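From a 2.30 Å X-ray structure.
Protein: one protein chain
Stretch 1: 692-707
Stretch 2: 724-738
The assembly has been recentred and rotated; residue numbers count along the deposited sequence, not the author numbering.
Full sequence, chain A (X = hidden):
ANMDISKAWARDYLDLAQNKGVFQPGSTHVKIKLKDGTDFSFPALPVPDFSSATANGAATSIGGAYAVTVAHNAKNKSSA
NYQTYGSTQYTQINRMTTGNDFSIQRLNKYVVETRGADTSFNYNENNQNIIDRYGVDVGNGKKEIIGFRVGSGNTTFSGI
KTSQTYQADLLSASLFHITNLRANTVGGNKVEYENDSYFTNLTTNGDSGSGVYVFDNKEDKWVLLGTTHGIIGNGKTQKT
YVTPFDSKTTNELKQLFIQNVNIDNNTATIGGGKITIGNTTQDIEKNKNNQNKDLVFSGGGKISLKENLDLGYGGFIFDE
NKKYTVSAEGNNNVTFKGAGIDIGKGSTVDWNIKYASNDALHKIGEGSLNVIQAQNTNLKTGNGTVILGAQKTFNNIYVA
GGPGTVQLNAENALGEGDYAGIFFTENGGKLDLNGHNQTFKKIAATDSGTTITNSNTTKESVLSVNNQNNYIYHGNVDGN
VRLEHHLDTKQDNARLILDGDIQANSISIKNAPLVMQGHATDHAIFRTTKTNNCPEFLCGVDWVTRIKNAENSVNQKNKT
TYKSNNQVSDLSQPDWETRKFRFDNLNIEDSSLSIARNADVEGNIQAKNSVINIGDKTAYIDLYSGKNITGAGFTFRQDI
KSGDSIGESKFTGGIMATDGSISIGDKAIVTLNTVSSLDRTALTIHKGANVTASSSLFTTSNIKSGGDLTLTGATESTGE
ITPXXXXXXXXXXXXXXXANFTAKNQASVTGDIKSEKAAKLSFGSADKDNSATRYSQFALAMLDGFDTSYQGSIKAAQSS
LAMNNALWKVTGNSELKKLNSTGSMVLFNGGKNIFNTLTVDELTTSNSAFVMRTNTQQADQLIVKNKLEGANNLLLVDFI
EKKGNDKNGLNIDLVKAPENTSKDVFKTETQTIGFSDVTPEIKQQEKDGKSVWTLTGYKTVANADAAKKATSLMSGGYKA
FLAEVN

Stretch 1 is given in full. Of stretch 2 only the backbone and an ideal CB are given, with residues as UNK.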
# COMPACT_ATOMS: atom_id res chain seq x y z
N THR A 692 13.48 13.07 10.87
CA THR A 692 14.18 12.76 12.12
C THR A 692 15.32 11.80 11.83
O THR A 692 15.12 10.72 11.26
CB THR A 692 13.23 12.13 13.16
OG1 THR A 692 11.98 12.83 13.17
CG2 THR A 692 13.86 12.16 14.54
N ALA A 693 16.53 12.19 12.22
CA ALA A 693 17.70 11.35 12.02
C ALA A 693 18.29 10.91 13.36
O ALA A 693 19.05 11.66 13.97
CB ALA A 693 18.73 12.07 11.18
N SER A 694 17.96 9.71 13.80
CA SER A 694 18.40 9.20 15.09
C SER A 694 19.73 8.48 14.94
O SER A 694 20.27 7.91 15.89
CB SER A 694 17.35 8.26 15.69
OG SER A 694 16.09 8.90 15.77
N SER A 695 20.24 8.51 13.72
CA SER A 695 21.46 7.80 13.37
C SER A 695 22.40 8.80 12.72
O SER A 695 21.95 9.76 12.09
CB SER A 695 21.14 6.63 12.42
OG SER A 695 22.30 5.89 12.09
N SER A 696 23.71 8.59 12.89
CA SER A 696 24.72 9.51 12.35
C SER A 696 24.49 9.91 10.89
O SER A 696 24.17 9.07 10.04
CB SER A 696 26.11 8.89 12.47
OG SER A 696 26.63 9.00 13.78
N LEU A 697 24.68 11.20 10.59
CA LEU A 697 24.62 11.67 9.22
C LEU A 697 25.80 12.57 8.87
O LEU A 697 25.91 13.68 9.38
CB LEU A 697 23.30 12.41 8.97
CG LEU A 697 23.12 12.99 7.57
CD1 LEU A 697 21.72 12.70 7.06
CD2 LEU A 697 23.38 14.49 7.57
N PHE A 698 26.67 12.08 7.99
CA PHE A 698 27.82 12.83 7.51
C PHE A 698 27.60 13.24 6.07
O PHE A 698 27.05 12.47 5.29
CB PHE A 698 29.11 12.01 7.61
CG PHE A 698 29.25 11.27 8.90
CD1 PHE A 698 28.64 10.04 9.09
CD2 PHE A 698 30.01 11.80 9.93
CE1 PHE A 698 28.78 9.36 10.28
CE2 PHE A 698 30.15 11.13 11.12
CZ PHE A 698 29.53 9.91 11.30
N THR A 699 28.02 14.44 5.72
CA THR A 699 27.84 14.93 4.36
C THR A 699 28.91 15.94 3.97
O THR A 699 29.16 16.91 4.69
CB THR A 699 26.46 15.56 4.19
OG1 THR A 699 25.47 14.58 4.51
CG2 THR A 699 26.26 16.00 2.76
N THR A 700 29.53 15.70 2.83
CA THR A 700 30.54 16.61 2.31
C THR A 700 29.87 17.80 1.63
O THR A 700 30.53 18.69 1.12
CB THR A 700 31.47 15.90 1.32
OG1 THR A 700 30.70 15.39 0.22
CG2 THR A 700 32.18 14.75 2.03
N SER A 701 28.54 17.78 1.64
CA SER A 701 27.73 18.80 1.01
C SER A 701 26.84 19.46 2.05
O SER A 701 27.10 19.36 3.25
CB SER A 701 26.88 18.17 -0.10
OG SER A 701 26.13 19.14 -0.81
N ASN A 702 25.77 20.10 1.59
CA ASN A 702 24.88 20.86 2.46
C ASN A 702 23.44 20.34 2.51
O ASN A 702 22.99 19.62 1.62
CB ASN A 702 24.85 22.32 2.01
CG ASN A 702 24.14 22.49 0.69
OD1 ASN A 702 23.01 22.95 0.64
ND2 ASN A 702 24.80 22.08 -0.40
N ILE A 703 22.71 20.76 3.54
CA ILE A 703 21.32 20.40 3.76
C ILE A 703 20.47 21.65 3.83
O ILE A 703 20.69 22.50 4.69
CB ILE A 703 21.13 19.61 5.07
CG1 ILE A 703 21.98 18.34 5.06
CG2 ILE A 703 19.66 19.27 5.30
CD1 ILE A 703 22.19 17.76 6.43
N LYS A 704 19.51 21.78 2.92
CA LYS A 704 18.56 22.88 2.95
C LYS A 704 17.23 22.39 3.48
O LYS A 704 16.77 21.32 3.07
CB LYS A 704 18.41 23.50 1.56
CG LYS A 704 19.70 24.07 1.03
CD LYS A 704 19.58 24.60 -0.39
CE LYS A 704 20.96 25.05 -0.89
NZ LYS A 704 20.94 25.64 -2.25
N SER A 705 16.61 23.16 4.38
CA SER A 705 15.41 22.69 5.05
C SER A 705 14.39 23.78 5.41
O SER A 705 14.68 24.71 6.15
CB SER A 705 15.79 21.93 6.33
OG SER A 705 14.65 21.59 7.10
N GLY A 706 13.19 23.62 4.86
CA GLY A 706 12.08 24.52 5.11
C GLY A 706 10.99 23.79 5.85
O GLY A 706 9.85 24.27 5.95
N GLY A 707 11.33 22.61 6.37
CA GLY A 707 10.40 21.80 7.15
C GLY A 707 10.91 21.58 8.56
O GLY A 707 11.62 22.42 9.11
N UNK A 724 24.90 7.68 21.64
CA UNK A 724 25.00 8.93 20.89
C UNK A 724 25.53 8.75 19.48
O UNK A 724 25.81 7.63 19.06
CB UNK A 724 25.90 9.91 21.64
N UNK A 725 25.64 9.85 18.73
CA UNK A 725 26.23 9.84 17.38
C UNK A 725 26.52 11.25 16.83
O UNK A 725 26.31 12.25 17.52
CB UNK A 725 25.29 9.11 16.42
N UNK A 726 27.00 11.35 15.59
CA UNK A 726 27.42 12.64 15.03
C UNK A 726 26.62 13.11 13.81
O UNK A 726 26.10 12.31 13.05
CB UNK A 726 28.90 12.56 14.64
N UNK A 727 26.59 14.42 13.61
CA UNK A 727 26.07 14.99 12.37
C UNK A 727 27.03 16.04 11.83
O UNK A 727 27.13 17.14 12.38
CB UNK A 727 24.68 15.60 12.59
N UNK A 728 27.73 15.70 10.75
CA UNK A 728 28.58 16.67 10.08
C UNK A 728 27.96 17.07 8.75
O UNK A 728 27.48 16.22 7.99
CB UNK A 728 29.99 16.11 9.87
N UNK A 729 27.96 18.37 8.48
CA UNK A 729 27.61 18.88 7.16
C UNK A 729 28.63 19.94 6.75
O UNK A 729 28.53 21.09 7.14
CB UNK A 729 26.19 19.45 7.15
N UNK A 730 29.62 19.51 5.97
CA UNK A 730 30.70 20.38 5.54
C UNK A 730 30.22 21.65 4.88
O UNK A 730 30.83 22.71 5.04
CB UNK A 730 31.62 19.63 4.58
N UNK A 731 29.13 21.55 4.13
CA UNK A 731 28.59 22.68 3.39
C UNK A 731 27.57 23.45 4.21
O UNK A 731 26.90 24.36 3.70
CB UNK A 731 27.96 22.20 2.08
N UNK A 732 27.47 23.08 5.48
CA UNK A 732 26.59 23.72 6.45
C UNK A 732 25.13 23.33 6.21
O UNK A 732 24.81 22.63 5.25
CB UNK A 732 26.75 25.24 6.39
N UNK A 733 24.26 23.77 7.11
CA UNK A 733 22.82 23.65 6.89
C UNK A 733 22.21 25.03 6.75
O UNK A 733 22.67 26.00 7.37
CB UNK A 733 22.15 22.88 8.03
N UNK A 734 21.16 25.12 5.94
CA UNK A 734 20.51 26.38 5.61
C UNK A 734 19.00 26.24 5.78
O UNK A 734 18.40 25.28 5.31
CB UNK A 734 20.86 26.81 4.18
N UNK A 735 18.39 27.20 6.48
CA UNK A 735 16.96 27.14 6.76
C UNK A 735 16.19 28.13 5.87
O UNK A 735 16.63 29.26 5.66
CB UNK A 735 16.70 27.44 8.24
N UNK A 736 15.04 27.69 5.36
CA UNK A 736 14.41 28.31 4.19
C UNK A 736 13.01 28.88 4.39
O UNK A 736 12.46 29.51 3.48
CB UNK A 736 14.34 27.27 3.07
N UNK A 737 12.42 28.66 5.56
CA UNK A 737 11.08 29.13 5.90
C UNK A 737 10.98 29.34 7.41
O UNK A 737 11.96 29.16 8.12
CB UNK A 737 10.02 28.14 5.42
N UNK A 738 9.79 29.69 7.90
CA UNK A 738 9.54 29.62 9.33
C UNK A 738 9.58 28.18 9.82
O UNK A 738 8.57 27.62 10.22
CB UNK A 738 8.19 30.26 9.67

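Position 724 has nothing of stretch 1 within 5.5 Å of its ideal CB, so this contact sets no preference; the residue is Ser-724.

At 725 CA-to-CB points toward stretch 1, and the ideal CB clashes with Ser-696 OG at 3.0 Å. That alone would favour glycine; a side chain fits only with strain. In poorly ordered Met-725, CB sits 2.9 Å from Ser-696 OG and the end leads away.

The backbone matters most at 726: its N donates to Ser-696 OG (3.0 Å, 162°), and its O accepts from Leu-697 N (3.0 Å). CB points sideways, 4.0 Å from Phe-698 CE2, favouring an apolar or aromatic group. Phe-726 meets that ring edge to edge, CD2 to Phe-698 CE2 3.9 Å.

Position 727 pairs in parallel with Leu-697 (CA to CA 4.8 Å), side chains on the same face. Leu-697 CB and Ala-693 CB offer an apolar surface for a long aliphatic or aromatic residue. Tyr-727 (chi1 m) lays CD1 3.7 Å from Leu-697 CB and CE1 3.8 Å from Ala-693 CB.

At 728, CB shares the face of Phe-698, 4.3 Å from its CD2. Apolar groups would suit; Ala-728 makes a modest contact. Its N bonds weakly to Leu-697 O (3.0 Å, 130°).

Position 729 turns to the face of Thr-699 and Ile-703, its ideal CB 4.4 Å from Ile-703 CD1. Small apolar residues suit, and Ala-729 is one.

Positions 729 to 732 form a type I turn. At 730 an ideal CB has room, so glycine is not forced; Gly-730 N donates to Thr-699 O (2.9 Å). At 731 an ideal CB would clash with Ser-701 C at 3.0 Å, indicating glycine: Gly-731 N donates to Ser-701 O (3.1 Å). At 732, phi/psi of 75/175 is comfortable only for glycine, though CB points away and leaves size free; it is nevertheless Tyr-732, whose O accepts from Ile-703 N (3.3 Å).

At 733 the ideal CB, 3.7 Å from Ile-703 O, shares the Ile-703 face, favouring aliphatic chains. Glu-733 brings OE1 4.0 Å from Ile-703 CD1.

At 734 CB is 4.3 Å from Lys-704 CG, inviting an aliphatic chain or an acid. Leu-734 CD2 packs 4.0 Å from Lys-704 CE.

Position 735 pairs with Ser-705; a beta-branched residue suits its extended backbone. Thr-735 sets CG2 3.4 Å from Ser-705 O, which its CA also meets in a CA-H...O contact (3.4 Å).

At 736, CB points toward Gly-706; polar chains could reach Lys-704. Glu-736 OE1 comes 3.8 Å from Lys-704 CD.

At 737 CB points toward Gly-706 O, 3.9 Å away, so small polar groups could suit; it is Asp-737. Position 738 has no neighbour within 5.5 Å of an ideal CB, leaving choice free; it is Gly-738.

Stretch 2 724-738: SMFYAAGGYELTEDG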
# COMPACT_ATOMS: atom_id res chain seq x y z
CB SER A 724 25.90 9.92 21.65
OG SER A 724 26.73 10.64 20.75
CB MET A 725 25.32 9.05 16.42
CG MET A 725 23.83 9.10 16.72
SD MET A 725 23.06 10.59 16.08
CE MET A 725 23.33 11.75 17.42
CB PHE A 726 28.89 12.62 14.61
CG PHE A 726 29.78 11.79 15.49
CD1 PHE A 726 29.81 11.99 16.86
CD2 PHE A 726 30.61 10.82 14.94
CE1 PHE A 726 30.64 11.22 17.66
CE2 PHE A 726 31.43 10.06 15.73
CZ PHE A 726 31.45 10.25 17.09
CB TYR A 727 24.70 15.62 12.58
CG TYR A 727 23.67 14.70 13.17
CD1 TYR A 727 22.95 13.82 12.37
CD2 TYR A 727 23.42 14.71 14.54
CE1 TYR A 727 22.01 12.97 12.92
CE2 TYR A 727 22.48 13.89 15.09
CZ TYR A 727 21.78 13.01 14.28
OH TYR A 727 20.84 12.17 14.85
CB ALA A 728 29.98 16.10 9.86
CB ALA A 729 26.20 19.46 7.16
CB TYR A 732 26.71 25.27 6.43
CG TYR A 732 28.10 25.88 6.23
CD1 TYR A 732 29.26 25.17 6.50
CD2 TYR A 732 28.22 27.19 5.77
CE1 TYR A 732 30.51 25.74 6.31
CE2 TYR A 732 29.46 27.77 5.58
CZ TYR A 732 30.60 27.04 5.85
OH TYR A 732 31.84 27.62 5.66
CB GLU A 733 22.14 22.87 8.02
CG GLU A 733 22.84 22.91 9.34
CD GLU A 733 23.53 21.60 9.67
OE1 GLU A 733 23.03 20.52 9.26
OE2 GLU A 733 24.59 21.66 10.36
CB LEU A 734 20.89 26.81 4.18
CG LEU A 734 19.98 27.66 3.29
CD1 LEU A 734 19.61 28.97 3.95
CD2 LEU A 734 20.62 27.93 1.93
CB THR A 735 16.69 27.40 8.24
OG1 THR A 735 17.57 26.60 9.04
CG2 THR A 735 15.26 27.05 8.59
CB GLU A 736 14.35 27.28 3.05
CG GLU A 736 15.69 26.74 2.63
CD GLU A 736 16.41 27.65 1.65
OE1 GLU A 736 16.94 27.13 0.64
OE2 GLU A 736 16.47 28.88 1.89
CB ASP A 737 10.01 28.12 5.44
CG ASP A 737 9.63 28.27 3.97
OD1 ASP A 737 9.71 29.39 3.43
OD2 ASP A 737 9.24 27.26 3.35
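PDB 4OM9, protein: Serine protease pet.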